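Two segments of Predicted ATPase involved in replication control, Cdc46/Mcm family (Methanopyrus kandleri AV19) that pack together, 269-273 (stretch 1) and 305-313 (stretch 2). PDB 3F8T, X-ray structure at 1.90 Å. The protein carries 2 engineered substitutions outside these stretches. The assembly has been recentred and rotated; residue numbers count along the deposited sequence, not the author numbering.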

# COMPACT_ATOMS: atom_id res chain seq x y z
N VAL A 269 6.80 4.90 -12.50
CA VAL A 269 6.78 4.65 -13.94
C VAL A 269 7.12 5.91 -14.74
O VAL A 269 6.75 7.04 -14.36
N ASP A 270 7.81 5.69 -15.84
CA ASP A 270 7.91 6.70 -16.89
C ASP A 270 6.73 6.37 -17.80
O ASP A 270 6.74 5.32 -18.45
N LEU A 271 5.72 7.23 -17.84
CA LEU A 271 4.50 6.94 -18.62
C LEU A 271 4.80 6.62 -20.09
O LEU A 271 4.11 5.78 -20.72
N ARG A 272 5.83 7.25 -20.64
CA ARG A 272 6.24 6.99 -22.02
C ARG A 272 6.69 5.54 -22.26
O ARG A 272 6.58 5.05 -23.38
N ARG A 273 7.18 4.87 -21.21
CA ARG A 273 7.64 3.49 -21.31
C ARG A 273 6.62 2.48 -20.76
O ARG A 273 6.94 1.30 -20.57
N ALA A 305 4.10 7.15 -8.69
CA ALA A 305 4.88 8.23 -9.31
C ALA A 305 4.82 8.08 -10.82
O ALA A 305 5.33 7.10 -11.38
N VAL A 306 4.18 9.04 -11.48
CA VAL A 306 3.93 8.96 -12.92
C VAL A 306 4.74 10.04 -13.60
O VAL A 306 4.32 11.19 -13.68
N ASP A 307 5.92 9.66 -14.08
CA ASP A 307 6.88 10.63 -14.64
C ASP A 307 6.59 10.82 -16.13
O ASP A 307 6.08 9.91 -16.79
N HIS A 308 6.92 12.00 -16.64
CA HIS A 308 6.74 12.33 -18.06
C HIS A 308 5.31 12.18 -18.56
O HIS A 308 5.04 11.44 -19.52
N LEU A 309 4.39 12.89 -17.91
CA LEU A 309 2.98 12.86 -18.26
C LEU A 309 2.65 13.56 -19.60
O LEU A 309 1.56 13.36 -20.15
N GLU A 310 3.57 14.38 -20.11
CA GLU A 310 3.30 15.13 -21.35
C GLU A 310 2.81 14.22 -22.46
O GLU A 310 3.40 13.16 -22.69
N GLY A 311 1.71 14.62 -23.11
CA GLY A 311 1.13 13.87 -24.23
C GLY A 311 0.59 12.51 -23.82
O GLY A 311 0.51 11.59 -24.65
N ALA A 312 0.22 12.36 -22.55
CA ALA A 312 -0.35 11.12 -22.04
C ALA A 312 -1.50 10.66 -22.95
O ALA A 312 -2.47 11.41 -23.12
N PRO A 313 -1.41 9.45 -23.53
CA PRO A 313 -2.50 9.01 -24.41
C PRO A 313 -3.82 8.86 -23.66
O PRO A 313 -3.83 8.59 -22.47

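The two stretches run side by side as parallel strands and then diverge into a 3-10 segment and a turn. Three backbone hydrogen bonds set the register: Val269 N to Ala305 O (2.9 Å), Asp307 N to Val269 O (2.8 Å) and Leu271 N to Asp307 O (2.9 Å). Val269 and Val306 pair on one face of the sheet, Asp270 and Asp307 on the other. About 460 Å² is buried in all, and Leu271, His308 and Arg272 account for much of it.

Leu271 loses the most surface. Its CB points toward stretch 2, and the side chain is buried with chi1 t and chi2 p. It meets an apolar pocket. Leu271 CB lies 4.0 Å from Val306 CG1. Leu271 CD2 reaches 3.6 Å from Ala312 CB and 3.8 Å from Leu309 CD1. Leu309 has its CA-to-CB bond directed away from stretch 1, but its t, p rotamer brings the end of the side chain back to this contact. The type II turn from Leu309 to Ala312, closed by Ala312 N to Leu309 O at 2.9 Å, holds both of these partners near Leu271. Val269 (chi1 m) and Val306 (chi1 t) add a looser apolar contact, with their CG2 atoms 4.3 Å apart.

His308 also points toward the other stretch, with chi1 m and positive phi. The guanidinium of Arg272 lies flat on its ring. The centres are 3.7 Å apart and the planes differ by 17°. The closest atoms are Arg272 NH2 and His308 CD2, at 3.4 Å. This is a stack rather than a hydrogen bond: His308 NE2 is 3.5 Å from Arg272 NH2, but the angle is poor. Asp270 CG approaches His308 CD2 to 3.4 Å.

Asp270 holds the arginine in place. Its chi1 is t, and its carboxylate takes two hydrogen bonds from the guanidinium: Arg272 NE to Asp270 OD1 at 3.0 Å and Arg272 NH2 to Asp270 OD2 at 2.9 Å. Together they form a salt bridge within stretch 1. The Arg272 side chain starts out sideways, and its m, t, m course carries the end nearer to stretch 2.

Glu310 approaches the same guanidinium, with chi1 p and chi2 between wells. Arg272 NH1 and Glu310 OE2 are 4.1 Å apart, too far for a salt bridge, and the oxygen lies well out of the guanidinium plane. Water 1 links them. It accepts from Arg272 NH1 at 2.9 Å and donates to Glu310 OE2 at 2.6 Å.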

# COMPACT_ATOMS: atom_id res chain seq x y z
CB VAL A 269 5.42 4.08 -14.46
CG1 VAL A 269 5.13 2.69 -13.87
CG2 VAL A 269 4.23 5.05 -14.21
CB ASP A 270 9.24 6.53 -17.62
CG ASP A 270 9.41 7.48 -18.80
OD1 ASP A 270 8.43 8.03 -19.33
OD2 ASP A 270 10.57 7.67 -19.19
CB LEU A 271 3.45 8.06 -18.50
CG LEU A 271 2.03 7.65 -18.93
CD1 LEU A 271 1.43 6.56 -17.99
CD2 LEU A 271 1.11 8.84 -18.96
CB ARG A 272 7.35 7.95 -22.43
CG ARG A 272 6.95 9.42 -22.31
CD ARG A 272 8.16 10.35 -22.39
NE ARG A 272 9.26 9.91 -21.53
CZ ARG A 272 10.45 10.53 -21.47
NH1 ARG A 272 10.67 11.62 -22.20
NH2 ARG A 272 11.41 10.04 -20.69
CB ARG A 273 8.96 3.31 -20.55
CG ARG A 273 10.10 4.22 -21.02
CD ARG A 273 11.29 4.04 -20.10
NE ARG A 273 12.48 4.79 -20.52
CZ ARG A 273 13.38 4.34 -21.41
NH1 ARG A 273 13.23 3.16 -22.00
NH2 ARG A 273 14.43 5.09 -21.70
CB ALA A 305 6.32 8.22 -8.80
CB VAL A 306 2.43 9.13 -13.27
CG1 VAL A 306 2.22 8.98 -14.78
CG2 VAL A 306 1.59 8.07 -12.54
CB ASP A 307 8.31 10.14 -14.44
CG ASP A 307 9.35 11.29 -14.40
OD1 ASP A 307 9.00 12.47 -14.57
OD2 ASP A 307 10.53 10.97 -14.15
CB HIS A 308 7.73 11.52 -18.92
CG HIS A 308 9.13 11.58 -18.40
ND1 HIS A 308 9.90 12.72 -18.46
CD2 HIS A 308 9.88 10.65 -17.76
CE1 HIS A 308 11.08 12.48 -17.90
NE2 HIS A 308 11.09 11.24 -17.46
CB LEU A 309 2.15 13.48 -17.11
CG LEU A 309 0.62 13.37 -17.07
CD1 LEU A 309 0.16 11.91 -16.98
CD2 LEU A 309 0.11 14.13 -15.86
CB GLU A 310 4.53 15.93 -21.82
CG GLU A 310 5.77 15.09 -22.12
CD GLU A 310 6.72 14.95 -20.94
OE1 GLU A 310 6.36 15.30 -19.80
OE2 GLU A 310 7.86 14.49 -21.17
CB ALA A 312 -0.86 11.32 -20.63
CB PRO A 313 -2.02 7.64 -24.93
CG PRO A 313 -0.54 7.67 -24.73
CD PRO A 313 -0.35 8.43 -23.45
O HOH W 1 8.82 13.50 -23.41